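De novo designed protein CA01 (Synthetic construct, PDB 5E6G) has no known natural function, being a computationally designed, all-helical protein made to explore how structurally distinct folds can be built with strategies borrowed from evolution. Local coordinates at residues R31-K36 with T120-A125; A83-A88 with K106-V111; D58-A63 with L128-A133; Y64-E69 with A89-M94. All blocks are in the same frame, centred on the assembly; numbering follows the deposited sequence.

Five helices in chain order, 24-50, 54-75, 80-93, 97-115 and 121-130, make up this compact bundle, and the four contacts tie them together with no strand anywhere. Contact 1 joins the first helix to the last, contact 3 the second to the last, contact 4 the second to the third, and contact 2 the third to the fourth. Contacts 2 and 4 both lie within the chain loops closed by contacts 1 and 3. Centres are 10 to 16 Å apart, closest for contacts 3 and 4, which share helix 54-75. Contacts 1 and 3 share helix 121-130, contacts 2 and 4 helix 80-93. Leu34, Ala67 and Val129 meet between contacts 1, 3 and 4, so these three share one apolar junction.

Contact 1. Residues R31-K36 with T120-A125; sequences RQALEK and TGEEFA
Ala33 and Ala125 meet methyl to methyl, CB to CB at 3.6 Å, and this small apolar pair lets the two helices come close. Their axes approach to 8.4 Å and cross at -51°. The Ala33 methyl also rests on the backbone of Glu122, 3.8 Å from its CA, while the branch carbon CG of Leu34 lies 4.2 Å from Ala125 CB. The leucine's far end continues inward to Ala67 of helix 54-75. This is close packing of the first and last helices of an all-helical bundle, with alanines at the crossing.

The charged pair lies at the border of the apolar patch. Lys36 and Glu122 cross at about a right angle, and CE of Lys36 sits 3.4 Å from Glu122 OE2, nearer than its own NZ, which makes only a long salt bridge of 3.9 Å to that oxygen. The ammonium instead turns back along its own helix, the chain bent at chi2 and again at chi4 (-38°), to donate to Ala33 O, 3.0 Å from NZ.

Capping bonds start helix 121-130. Thr120 and Glu123 form a capping box: Glu123 N donates almost straight (169°) to Thr120 OG1, and Glu123 OE1 accepts from both Thr120 N and OG1.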
loop_
_atom_site.group_PDB
_atom_site.type_symbol
_atom_site.label_atom_id
_atom_site.label_comp_id
_atom_site.label_asym_id
_atom_site.label_seq_id
_atom_site.Cartn_x
_atom_site.Cartn_y
_atom_site.Cartn_z
ATOM N N ARG A 31 4.637 -0.464 -9.303
ATOM C CA ARG A 31 3.966 0.796 -9.616
ATOM C C ARG A 31 2.730 0.552 -10.476
ATOM O O ARG A 31 1.704 1.214 -10.310
ATOM C CB ARG A 31 4.916 1.759 -10.333
ATOM C CG ARG A 31 5.951 2.414 -9.427
ATOM C CD ARG A 31 6.592 3.619 -10.099
ATOM N NE ARG A 31 7.265 3.273 -11.350
ATOM C CZ ARG A 31 8.548 2.934 -11.452
ATOM N NH1 ARG A 31 9.324 2.885 -10.376
ATOM N NH2 ARG A 31 9.060 2.642 -12.640
ATOM N N GLN A 32 2.838 -0.397 -11.400
ATOM C CA GLN A 32 1.721 -0.756 -12.264
ATOM C C GLN A 32 0.624 -1.456 -11.469
ATOM O O GLN A 32 -0.562 -1.201 -11.674
ATOM C CB GLN A 32 2.200 -1.649 -13.408
ATOM C CG GLN A 32 2.993 -0.906 -14.469
ATOM C CD GLN A 32 3.722 -1.838 -15.416
ATOM O OE1 GLN A 32 3.708 -3.056 -15.241
ATOM N NE2 GLN A 32 4.366 -1.267 -16.427
ATOM N N ALA A 33 1.029 -2.338 -10.561
ATOM C CA ALA A 33 0.085 -3.018 -9.684
ATOM C C ALA A 33 -0.632 -2.008 -8.796
ATOM O O ALA A 33 -1.827 -2.128 -8.548
ATOM C CB ALA A 33 0.797 -4.058 -8.838
ATOM N N LEU A 34 0.102 -1.008 -8.324
ATOM C CA LEU A 34 -0.474 0.015 -7.459
ATOM C C LEU A 34 -1.473 0.893 -8.209
ATOM O O LEU A 34 -2.420 1.409 -7.614
ATOM C CB LEU A 34 0.633 0.879 -6.852
ATOM C CG LEU A 34 1.453 0.211 -5.745
ATOM C CD1 LEU A 34 2.762 0.953 -5.532
ATOM C CD2 LEU A 34 0.656 0.141 -4.447
ATOM N N GLU A 35 -1.263 1.062 -9.511
ATOM C CA GLU A 35 -2.168 1.868 -10.328
ATOM C C GLU A 35 -3.573 1.278 -10.351
ATOM O O GLU A 35 -4.553 1.987 -10.128
ATOM C CB GLU A 35 -1.642 1.996 -11.760
ATOM C CG GLU A 35 -0.780 3.222 -11.998
ATOM C CD GLU A 35 -0.508 3.463 -13.471
ATOM O OE1 GLU A 35 -1.345 4.114 -14.132
ATOM O OE2 GLU A 35 0.540 3.000 -13.968
ATOM N N LYS A 36 -3.668 -0.021 -10.624
ATOM C CA LYS A 36 -4.966 -0.683 -10.697
ATOM C C LYS A 36 -5.576 -0.809 -9.302
ATOM O O LYS A 36 -6.789 -0.695 -9.139
ATOM C CB LYS A 36 -4.836 -2.059 -11.364
ATOM C CG LYS A 36 -4.327 -3.168 -10.460
ATOM C CD LYS A 36 -3.479 -4.169 -11.228
ATOM C CE LYS A 36 -3.096 -5.361 -10.363
ATOM N NZ LYS A 36 -2.787 -4.975 -8.956
ATOM N N THR A 120 5.569 -11.991 -6.284
ATOM C CA THR A 120 5.707 -11.125 -7.450
ATOM C C THR A 120 5.475 -9.672 -7.060
ATOM O O THR A 120 5.059 -9.380 -5.938
ATOM C CB THR A 120 4.713 -11.503 -8.564
ATOM O OG1 THR A 120 3.372 -11.372 -8.077
ATOM C CG2 THR A 120 4.948 -12.929 -9.034
ATOM N N GLY A 121 5.743 -8.766 -7.994
ATOM C CA GLY A 121 5.520 -7.351 -7.771
ATOM C C GLY A 121 4.064 -7.063 -7.466
ATOM O O GLY A 121 3.754 -6.213 -6.630
ATOM N N GLU A 122 3.170 -7.778 -8.142
ATOM C CA GLU A 122 1.738 -7.615 -7.925
ATOM C C GLU A 122 1.348 -8.085 -6.529
ATOM O O GLU A 122 0.638 -7.385 -5.811
ATOM C CB GLU A 122 0.939 -8.384 -8.979
ATOM C CG GLU A 122 -0.564 -8.158 -8.892
ATOM C CD GLU A 122 -1.328 -8.866 -9.993
ATOM O OE1 GLU A 122 -0.689 -9.556 -10.816
ATOM O OE2 GLU A 122 -2.569 -8.732 -10.036
ATOM N N GLU A 123 1.813 -9.276 -6.155
ATOM C CA GLU A 123 1.571 -9.818 -4.820
ATOM C C GLU A 123 2.083 -8.869 -3.745
ATOM O O GLU A 123 1.400 -8.607 -2.754
ATOM C CB GLU A 123 2.244 -11.181 -4.658
ATOM C CG GLU A 123 1.585 -12.308 -5.434
ATOM C CD GLU A 123 2.313 -13.629 -5.263
ATOM O OE1 GLU A 123 3.360 -13.824 -5.916
ATOM O OE2 GLU A 123 1.842 -14.471 -4.469
ATOM N N PHE A 124 3.297 -8.367 -3.949
ATOM C CA PHE A 124 3.906 -7.404 -3.040
ATOM C C PHE A 124 2.996 -6.198 -2.850
ATOM O O PHE A 124 2.712 -5.795 -1.724
ATOM C CB PHE A 124 5.272 -6.959 -3.574
ATOM C CG PHE A 124 5.963 -5.943 -2.708
ATOM C CD1 PHE A 124 5.694 -4.592 -2.852
ATOM C CD2 PHE A 124 6.886 -6.339 -1.755
ATOM C CE1 PHE A 124 6.329 -3.657 -2.056
ATOM C CE2 PHE A 124 7.525 -5.407 -0.957
ATOM C CZ PHE A 124 7.246 -4.065 -1.109
ATOM N N ALA A 125 2.535 -5.632 -3.959
ATOM C CA ALA A 125 1.695 -4.441 -3.920
ATOM C C ALA A 125 0.388 -4.698 -3.177
ATOM O O ALA A 125 -0.007 -3.913 -2.317
ATOM C CB ALA A 125 1.411 -3.951 -5.332
#

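Contact 2. Residues A83-A88 with K106-V111; sequences AVQRAA and KGEELV
Val84 and Gly107 mark the closest backbone approach, 5.9 Å between their CA atoms, where two helices run antiparallel at 171° with their axes 9.7 Å apart. With CG1 anti to the backbone N (chi1 171°), Val84 lays that methyl on the bare backbone, 3.7 Å from Gly107 CA, where a beta carbon on the glycine would collide with it. The other methyl, Val84 CG2, turns along the interface to Val111 CG2, a looser touch at 4.2 Å, and also packs on Phe124 of helix 121-130.

On the border of this apolar seam, Gln85 and Glu108 cross at about a right angle. Gln85 NE2 donates to Glu108 OE2 over 2.9 Å, a moderately bent bond (150°) that uses the anti lone pair and is tilted from the amide plane. The amide and carboxylate planes are turned modestly against each other. Bent at chi2, the glutamine folds its amide toward the neighbouring helix, where OE1 accepts from Arg104; held at both ends, the amide is probably fixed in this orientation. The whole is an antiparallel helical hairpin, helices 80-93 and 97-115 following each other in the chain and packing with a valine against a glycine.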
loop_
_atom_site.group_PDB
_atom_site.type_symbol
_atom_site.label_atom_id
_atom_site.label_comp_id
_atom_site.label_asym_id
_atom_site.label_seq_id
_atom_site.Cartn_x
_atom_site.Cartn_y
_atom_site.Cartn_z
ATOM N N ALA A 83 11.204 2.972 0.443
ATOM C CA ALA A 83 9.855 3.430 0.118
ATOM C C ALA A 83 8.853 2.960 1.167
ATOM O O ALA A 83 7.987 3.724 1.598
ATOM C CB ALA A 83 9.445 2.939 -1.263
ATOM N N VAL A 84 8.981 1.701 1.573
ATOM C CA VAL A 84 8.127 1.134 2.609
ATOM C C VAL A 84 8.230 1.945 3.897
ATOM O O VAL A 84 7.218 2.300 4.497
ATOM C CB VAL A 84 8.497 -0.342 2.895
ATOM C CG1 VAL A 84 7.759 -0.872 4.121
ATOM C CG2 VAL A 84 8.193 -1.205 1.682
ATOM N N GLN A 85 9.457 2.245 4.313
ATOM C CA GLN A 85 9.683 2.956 5.568
ATOM C C GLN A 85 9.193 4.401 5.503
ATOM O O GLN A 85 8.623 4.910 6.467
ATOM C CB GLN A 85 11.169 2.926 5.936
ATOM C CG GLN A 85 11.725 1.525 6.150
ATOM C CD GLN A 85 11.069 0.801 7.312
ATOM O OE1 GLN A 85 10.700 1.413 8.316
ATOM N NE2 GLN A 85 10.915 -0.511 7.178
ATOM N N ARG A 86 9.413 5.062 4.369
ATOM C CA ARG A 86 8.989 6.449 4.208
ATOM C C ARG A 86 7.469 6.550 4.081
ATOM O O ARG A 86 6.866 7.518 4.543
ATOM C CB ARG A 86 9.670 7.084 2.991
ATOM C CG ARG A 86 11.135 7.425 3.218
ATOM C CD ARG A 86 11.827 7.878 1.943
ATOM N NE ARG A 86 11.365 9.190 1.493
ATOM C CZ ARG A 86 11.776 9.785 0.376
ATOM N NH1 ARG A 86 12.660 9.190 -0.414
ATOM N NH2 ARG A 86 11.299 10.977 0.045
ATOM N N ALA A 87 6.852 5.549 3.459
ATOM C CA ALA A 87 5.397 5.508 3.352
ATOM C C ALA A 87 4.771 5.304 4.729
ATOM O O ALA A 87 3.739 5.894 5.046
ATOM C CB ALA A 87 4.963 4.411 2.401
ATOM N N ALA A 88 5.403 4.469 5.546
ATOM C CA ALA A 88 4.931 4.233 6.905
ATOM C C ALA A 88 4.938 5.527 7.716
ATOM O O ALA A 88 4.009 5.795 8.477
ATOM C CB ALA A 88 5.783 3.176 7.588
ATOM N N LYS A 106 4.622 -5.428 7.953
ATOM C CA LYS A 106 4.301 -6.284 6.818
ATOM C C LYS A 106 5.203 -5.969 5.629
ATOM O O LYS A 106 5.659 -6.874 4.925
ATOM C CB LYS A 106 2.834 -6.122 6.421
ATOM C CG LYS A 106 2.393 -7.018 5.267
ATOM C CD LYS A 106 2.566 -8.492 5.602
ATOM C CE LYS A 106 1.989 -9.380 4.512
ATOM N NZ LYS A 106 1.992 -10.818 4.901
ATOM N N GLY A 107 5.451 -4.683 5.406
ATOM C CA GLY A 107 6.313 -4.253 4.323
ATOM C C GLY A 107 7.695 -4.870 4.425
ATOM O O GLY A 107 8.211 -5.415 3.452
ATOM N N GLU A 108 8.288 -4.787 5.612
ATOM C CA GLU A 108 9.605 -5.366 5.863
ATOM C C GLU A 108 9.602 -6.861 5.578
ATOM O O GLU A 108 10.566 -7.405 5.043
ATOM C CB GLU A 108 10.032 -5.109 7.310
ATOM C CG GLU A 108 10.347 -3.652 7.606
ATOM C CD GLU A 108 10.545 -3.384 9.083
ATOM O OE1 GLU A 108 10.607 -4.355 9.864
ATOM O OE2 GLU A 108 10.634 -2.198 9.464
ATOM N N GLU A 109 8.503 -7.515 5.937
ATOM C CA GLU A 109 8.344 -8.943 5.704
ATOM C C GLU A 109 8.211 -9.223 4.210
ATOM O O GLU A 109 8.767 -10.194 3.701
ATOM C CB GLU A 109 7.120 -9.466 6.464
ATOM C CG GLU A 109 7.091 -10.976 6.649
ATOM C CD GLU A 109 6.062 -11.424 7.676
ATOM O OE1 GLU A 109 5.711 -10.625 8.571
ATOM O OE2 GLU A 109 5.603 -12.582 7.586
ATOM N N LEU A 110 7.477 -8.358 3.514
ATOM C CA LEU A 110 7.256 -8.516 2.079
ATOM C C LEU A 110 8.525 -8.264 1.270
ATOM O O LEU A 110 8.738 -8.896 0.237
ATOM C CB LEU A 110 6.149 -7.573 1.602
ATOM C CG LEU A 110 4.712 -7.954 1.965
ATOM C CD1 LEU A 110 3.758 -6.834 1.581
ATOM C CD2 LEU A 110 4.300 -9.254 1.289
ATOM N N VAL A 111 9.355 -7.329 1.728
ATOM C CA VAL A 111 10.632 -7.052 1.078
ATOM C C VAL A 111 11.494 -8.310 1.080
ATOM O O VAL A 111 12.061 -8.689 0.054
ATOM C CB VAL A 111 11.384 -5.893 1.777
ATOM C CG1 VAL A 111 12.861 -5.863 1.372
ATOM C CG2 VAL A 111 10.721 -4.562 1.457
#

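Contact 3. Residues D58-A63 with L128-A133; sequences DRYRIA and LVFYPA
Arg59 reaches the backbone of Ala133 because its chain runs out from a CG anti to the carbonyl carbon and then bends at chi3 (54°), which brings the NE edge of the guanidinium round to Ala133 O. Tyr60 and Phe130 also carry CG anti to the carbonyl carbon, and from there their rings swing toward one another. The contact packs helix 54-75 of a five-helix bundle against residues 128-133, close to the C-terminus of the chain.

The grip on Ala133 O is side-on, both donors meeting one atom: NE and NH2 of Arg59 each lie 3.0 Å from it, with the oxygen only 1° out of the guanidinium plane. NE approaches nearly along the C=O axis, while NH2 comes in more steeply from the flank. Arg59 NH1 makes a salt bridge to Glu55, a second anchor that helps fix the rotation of the group. With an alanine in place of Arg59, Ala133 O would lose both donors and Glu55 its mate, and the chain around Ala133 is likely to drift from helix 54-75.

One turn on, the apolar contact centres on Ala63. Its methyl meets two partners, Val129 CG1 at 3.8 Å and Ala133 CB at 4.1 Å. Farther along, Tyr60 and Phe130 touch edge to edge, without a ring stack, and helix 24-50 supports the tyrosine through Leu41 and Ile45. Their nearest atoms are the two CE1 carbons, Tyr60 CE1 and Phe130 CE1, 4.0 Å apart.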
loop_
_atom_site.group_PDB
_atom_site.type_symbol
_atom_site.label_atom_id
_atom_site.label_comp_id
_atom_site.label_asym_id
_atom_site.label_seq_id
_atom_site.Cartn_x
_atom_site.Cartn_y
_atom_site.Cartn_z
ATOM N N ASP A 58 -13.613 4.474 5.504
ATOM C CA ASP A 58 -12.407 5.064 6.072
ATOM C C ASP A 58 -11.197 4.156 5.881
ATOM O O ASP A 58 -10.127 4.613 5.477
ATOM C CB ASP A 58 -12.604 5.357 7.561
ATOM C CG ASP A 58 -13.644 6.432 7.812
ATOM O OD1 ASP A 58 -14.006 7.151 6.856
ATOM O OD2 ASP A 58 -14.092 6.564 8.969
ATOM N N ARG A 59 -11.376 2.872 6.169
ATOM C CA ARG A 59 -10.300 1.899 6.037
ATOM C C ARG A 59 -9.760 1.863 4.609
ATOM O O ARG A 59 -8.545 1.838 4.399
ATOM C CB ARG A 59 -10.787 0.511 6.458
ATOM C CG ARG A 59 -10.970 0.354 7.961
ATOM C CD ARG A 59 -11.778 -0.891 8.295
ATOM N NE ARG A 59 -11.199 -2.089 7.694
ATOM C CZ ARG A 59 -11.872 -3.206 7.439
ATOM N NH1 ARG A 59 -13.166 -3.294 7.722
ATOM N NH2 ARG A 59 -11.250 -4.239 6.888
ATOM N N TYR A 60 -10.658 1.873 3.630
ATOM C CA TYR A 60 -10.247 1.866 2.229
ATOM C C TYR A 60 -9.622 3.202 1.826
ATOM O O TYR A 60 -8.774 3.257 0.935
ATOM C CB TYR A 60 -11.434 1.553 1.317
ATOM C CG TYR A 60 -11.700 0.074 1.131
ATOM C CD1 TYR A 60 -10.723 -0.764 0.616
ATOM C CD2 TYR A 60 -12.934 -0.479 1.452
ATOM C CE1 TYR A 60 -10.957 -2.113 0.438
ATOM C CE2 TYR A 60 -13.179 -1.835 1.275
ATOM C CZ TYR A 60 -12.184 -2.643 0.765
ATOM O OH TYR A 60 -12.409 -3.985 0.579
ATOM N N ARG A 61 -10.043 4.277 2.484
ATOM C CA ARG A 61 -9.481 5.595 2.224
ATOM C C ARG A 61 -8.033 5.679 2.709
ATOM O O ARG A 61 -7.185 6.265 2.040
ATOM C CB ARG A 61 -10.335 6.677 2.888
ATOM C CG ARG A 61 -11.603 7.005 2.111
ATOM C CD ARG A 61 -12.497 7.988 2.848
ATOM N NE ARG A 61 -13.627 8.407 2.020
ATOM C CZ ARG A 61 -13.653 9.509 1.275
ATOM N NH1 ARG A 61 -12.615 10.334 1.248
ATOM N NH2 ARG A 61 -14.730 9.793 0.554
ATOM N N ILE A 62 -7.752 5.089 3.866
ATOM C CA ILE A 62 -6.388 5.047 4.389
ATOM C C ILE A 62 -5.501 4.198 3.481
ATOM O O ILE A 62 -4.369 4.576 3.176
ATOM C CB ILE A 62 -6.343 4.490 5.825
ATOM C CG1 ILE A 62 -7.098 5.424 6.772
ATOM C CG2 ILE A 62 -4.893 4.329 6.299
ATOM C CD1 ILE A 62 -7.298 4.865 8.169
ATOM N N ALA A 63 -6.023 3.052 3.054
ATOM C CA ALA A 63 -5.299 2.163 2.150
ATOM C C ALA A 63 -4.998 2.858 0.826
ATOM O O ALA A 63 -3.986 2.578 0.179
ATOM C CB ALA A 63 -6.098 0.888 1.910
ATOM N N LEU A 128 0.866 -5.558 0.613
ATOM C CA LEU A 128 1.386 -4.384 1.305
ATOM C C LEU A 128 0.251 -3.435 1.678
ATOM O O LEU A 128 0.194 -2.925 2.796
ATOM C CB LEU A 128 2.417 -3.662 0.432
ATOM C CG LEU A 128 3.045 -2.389 1.004
ATOM C CD1 LEU A 128 3.952 -2.718 2.180
ATOM C CD2 LEU A 128 3.808 -1.638 -0.077
ATOM N N VAL A 129 -0.662 -3.220 0.739
ATOM C CA VAL A 129 -1.743 -2.262 0.923
ATOM C C VAL A 129 -2.910 -2.852 1.719
ATOM O O VAL A 129 -3.481 -2.180 2.580
ATOM C CB VAL A 129 -2.260 -1.752 -0.447
ATOM C CG1 VAL A 129 -3.489 -0.862 -0.282
ATOM C CG2 VAL A 129 -1.162 -0.998 -1.172
ATOM N N PHE A 130 -3.256 -4.105 1.440
ATOM C CA PHE A 130 -4.495 -4.683 1.962
ATOM C C PHE A 130 -4.350 -5.378 3.312
ATOM O O PHE A 130 -5.311 -5.432 4.079
ATOM C CB PHE A 130 -5.078 -5.668 0.945
ATOM C CG PHE A 130 -5.769 -5.000 -0.211
ATOM C CD1 PHE A 130 -7.074 -4.556 -0.086
ATOM C CD2 PHE A 130 -5.116 -4.812 -1.417
ATOM C CE1 PHE A 130 -7.715 -3.939 -1.142
ATOM C CE2 PHE A 130 -5.751 -4.198 -2.477
ATOM C CZ PHE A 130 -7.052 -3.760 -2.339
ATOM N N TYR A 131 -3.169 -5.914 3.611
ATOM C CA TYR A 131 -2.968 -6.612 4.882
ATOM C C TYR A 131 -3.169 -5.676 6.078
ATOM O O TYR A 131 -3.821 -6.054 7.053
ATOM C CB TYR A 131 -1.575 -7.257 4.943
ATOM C CG TYR A 131 -1.302 -7.979 6.243
ATOM C CD1 TYR A 131 -1.588 -9.331 6.379
ATOM C CD2 TYR A 131 -0.770 -7.310 7.337
ATOM C CE1 TYR A 131 -1.348 -9.997 7.563
ATOM C CE2 TYR A 131 -0.526 -7.966 8.527
ATOM C CZ TYR A 131 -0.817 -9.309 8.636
ATOM O OH TYR A 131 -0.574 -9.966 9.820
ATOM N N PRO A 132 -2.619 -4.450 6.012
ATOM C CA PRO A 132 -2.853 -3.522 7.123
ATOM C C PRO A 132 -4.256 -2.913 7.087
ATOM O O PRO A 132 -4.681 -2.304 8.067
ATOM C CB PRO A 132 -1.781 -2.438 6.916
ATOM C CG PRO A 132 -0.856 -2.970 5.857
ATOM C CD PRO A 132 -1.692 -3.875 5.026
ATOM N N ALA A 133 -4.962 -3.084 5.971
ATOM C CA ALA A 133 -6.307 -2.531 5.818
ATOM C C ALA A 133 -7.352 -3.385 6.528
ATOM O O ALA A 133 -8.522 -3.011 6.615
ATOM C CB ALA A 133 -6.657 -2.401 4.343
#

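Contact 4. Residues Y64-E69 with A89-M94; sequences YLAALE and AYLASM
Tyr90 lies flat against Glu69, whose aliphatic stem covers one face of the ring. Glu69 CB stands 3.8 Å from the ring centroid, just 10° off the normal, a CH-pi contact, and CG comes down to 3.5 Å from Tyr90 CG. Bent at chi2, the glutamate then lays its carboxylate parallel to the ring, the two planes 3° apart and stacked, with CD and OE1 over the CD2 side. The setting is two consecutive helices of the bundle, 54-75 and 80-93, that run roughly antiparallel but cross at a marked slant, with axes 10.0 Å apart.

The phenol end of Tyr90 crosses Leu65 at about a right angle, its OH resting 3.8 Å from Leu65 CB in a van der Waals touch, not a hydrogen bond. Deeper in, Ala66 CB nestles against both methyls of Leu91, with CD1 at 3.8 Å; helix 97-115 backs this pair through Tyr99. Replacing Tyr90 by a serine would probably uncover the stem of Glu69 and open a gap beside Leu65, since the ring lies against both.

The other side of the ring is held from its own segment. Tyr90 CG is anti to the backbone N (chi1 162°), which sends the ring across to helix 54-75; Leu91 CG lies at its edge, and Met94 CG covers the face opposite Glu69, offset toward the rim. The Met94 chain, bent at chi2 and chi3, also reaches over to the other helix, where its methyl CE ends 4.1 Å from Leu65 CD1.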
loop_
_atom_site.group_PDB
_atom_site.type_symbol
_atom_site.label_atom_id
_atom_site.label_comp_id
_atom_site.label_asym_id
_atom_site.label_seq_id
_atom_site.Cartn_x
_atom_site.Cartn_y
_atom_site.Cartn_z
ATOM N N TYR A 64 -5.889 3.760 0.424
ATOM C CA TYR A 64 -5.707 4.533 -0.797
ATOM C C TYR A 64 -4.512 5.473 -0.657
ATOM O O TYR A 64 -3.687 5.579 -1.562
ATOM C CB TYR A 64 -6.976 5.327 -1.120
ATOM C CG TYR A 64 -6.932 6.065 -2.438
ATOM C CD1 TYR A 64 -6.402 7.346 -2.521
ATOM C CD2 TYR A 64 -7.430 5.485 -3.597
ATOM C CE1 TYR A 64 -6.364 8.024 -3.724
ATOM C CE2 TYR A 64 -7.397 6.156 -4.802
ATOM C CZ TYR A 64 -6.863 7.425 -4.861
ATOM O OH TYR A 64 -6.828 8.096 -6.061
ATOM N N LEU A 65 -4.426 6.146 0.486
ATOM C CA LEU A 65 -3.322 7.057 0.758
ATOM C C LEU A 65 -1.996 6.305 0.790
ATOM O O LEU A 65 -0.978 6.807 0.313
ATOM C CB LEU A 65 -3.538 7.788 2.085
ATOM C CG LEU A 65 -4.775 8.684 2.200
ATOM C CD1 LEU A 65 -4.836 9.317 3.584
ATOM C CD2 LEU A 65 -4.797 9.755 1.121
ATOM N N ALA A 66 -2.016 5.100 1.354
ATOM C CA ALA A 66 -0.815 4.275 1.448
ATOM C C ALA A 66 -0.303 3.901 0.060
ATOM O O ALA A 66 0.876 4.090 -0.252
ATOM C CB ALA A 66 -1.095 3.022 2.265
ATOM N N ALA A 67 -1.200 3.377 -0.770
ATOM C CA ALA A 67 -0.855 2.960 -2.125
ATOM C C ALA A 67 -0.381 4.146 -2.954
ATOM O O ALA A 67 0.515 4.017 -3.789
ATOM C CB ALA A 67 -2.050 2.294 -2.796
ATOM N N LEU A 68 -0.996 5.299 -2.717
ATOM C CA LEU A 68 -0.680 6.509 -3.459
ATOM C C LEU A 68 0.731 6.985 -3.132
ATOM O O LEU A 68 1.532 7.236 -4.029
ATOM C CB LEU A 68 -1.701 7.605 -3.144
ATOM C CG LEU A 68 -1.535 8.943 -3.868
ATOM C CD1 LEU A 68 -1.622 8.768 -5.375
ATOM C CD2 LEU A 68 -2.588 9.926 -3.383
ATOM N N GLU A 69 1.030 7.098 -1.843
ATOM C CA GLU A 69 2.352 7.522 -1.404
ATOM C C GLU A 69 3.421 6.514 -1.822
ATOM O O GLU A 69 4.509 6.896 -2.251
ATOM C CB GLU A 69 2.374 7.715 0.114
ATOM C CG GLU A 69 3.720 8.154 0.676
ATOM C CD GLU A 69 4.143 9.535 0.202
ATOM O OE1 GLU A 69 3.341 10.219 -0.474
ATOM O OE2 GLU A 69 5.283 9.937 0.510
ATOM N N ALA A 89 5.988 6.325 7.549
ATOM C CA ALA A 89 6.094 7.604 8.243
ATOM C C ALA A 89 5.019 8.574 7.754
ATOM O O ALA A 89 4.403 9.284 8.548
ATOM C CB ALA A 89 7.480 8.201 8.043
ATOM N N TYR A 90 4.812 8.596 6.440
ATOM C CA TYR A 90 3.754 9.395 5.823
ATOM C C TYR A 90 2.405 9.086 6.456
ATOM O O TYR A 90 1.662 9.991 6.832
ATOM C CB TYR A 90 3.708 9.131 4.312
ATOM C CG TYR A 90 2.422 9.550 3.623
ATOM C CD1 TYR A 90 1.307 8.718 3.614
ATOM C CD2 TYR A 90 2.333 10.764 2.961
ATOM C CE1 TYR A 90 0.138 9.096 2.982
ATOM C CE2 TYR A 90 1.167 11.146 2.323
ATOM C CZ TYR A 90 0.074 10.310 2.340
ATOM O OH TYR A 90 -1.086 10.693 1.705
ATOM N N LEU A 91 2.100 7.798 6.575
ATOM C CA LEU A 91 0.824 7.349 7.115
ATOM C C LEU A 91 0.648 7.747 8.576
ATOM O O LEU A 91 -0.456 8.081 9.006
ATOM C CB LEU A 91 0.701 5.831 6.963
ATOM C CG LEU A 91 0.551 5.363 5.512
ATOM C CD1 LEU A 91 0.898 3.888 5.373
ATOM C CD2 LEU A 91 -0.864 5.638 5.009
ATOM N N ALA A 92 1.734 7.710 9.340
ATOM C CA ALA A 92 1.678 8.086 10.747
ATOM C C ALA A 92 1.438 9.587 10.895
ATOM O O ALA A 92 0.685 10.023 11.765
ATOM C CB ALA A 92 2.958 7.681 11.455
ATOM N N SER A 93 2.078 10.372 10.035
ATOM C CA SER A 93 1.951 11.823 10.088
ATOM C C SER A 93 0.556 12.273 9.666
ATOM O O SER A 93 0.101 13.347 10.057
ATOM C CB SER A 93 3.000 12.485 9.196
ATOM O OG SER A 93 2.660 12.365 7.825
ATOM N N MET A 94 -0.115 11.453 8.863
ATOM C CA MET A 94 -1.474 11.754 8.429
ATOM C C MET A 94 -2.491 11.426 9.520
ATOM O O MET A 94 -3.671 11.758 9.399
ATOM C CB MET A 94 -1.808 10.988 7.147
ATOM C CG MET A 94 -1.132 11.545 5.903
ATOM S SD MET A 94 -1.695 13.207 5.475
ATOM C CE MET A 94 -3.337 12.872 4.846
#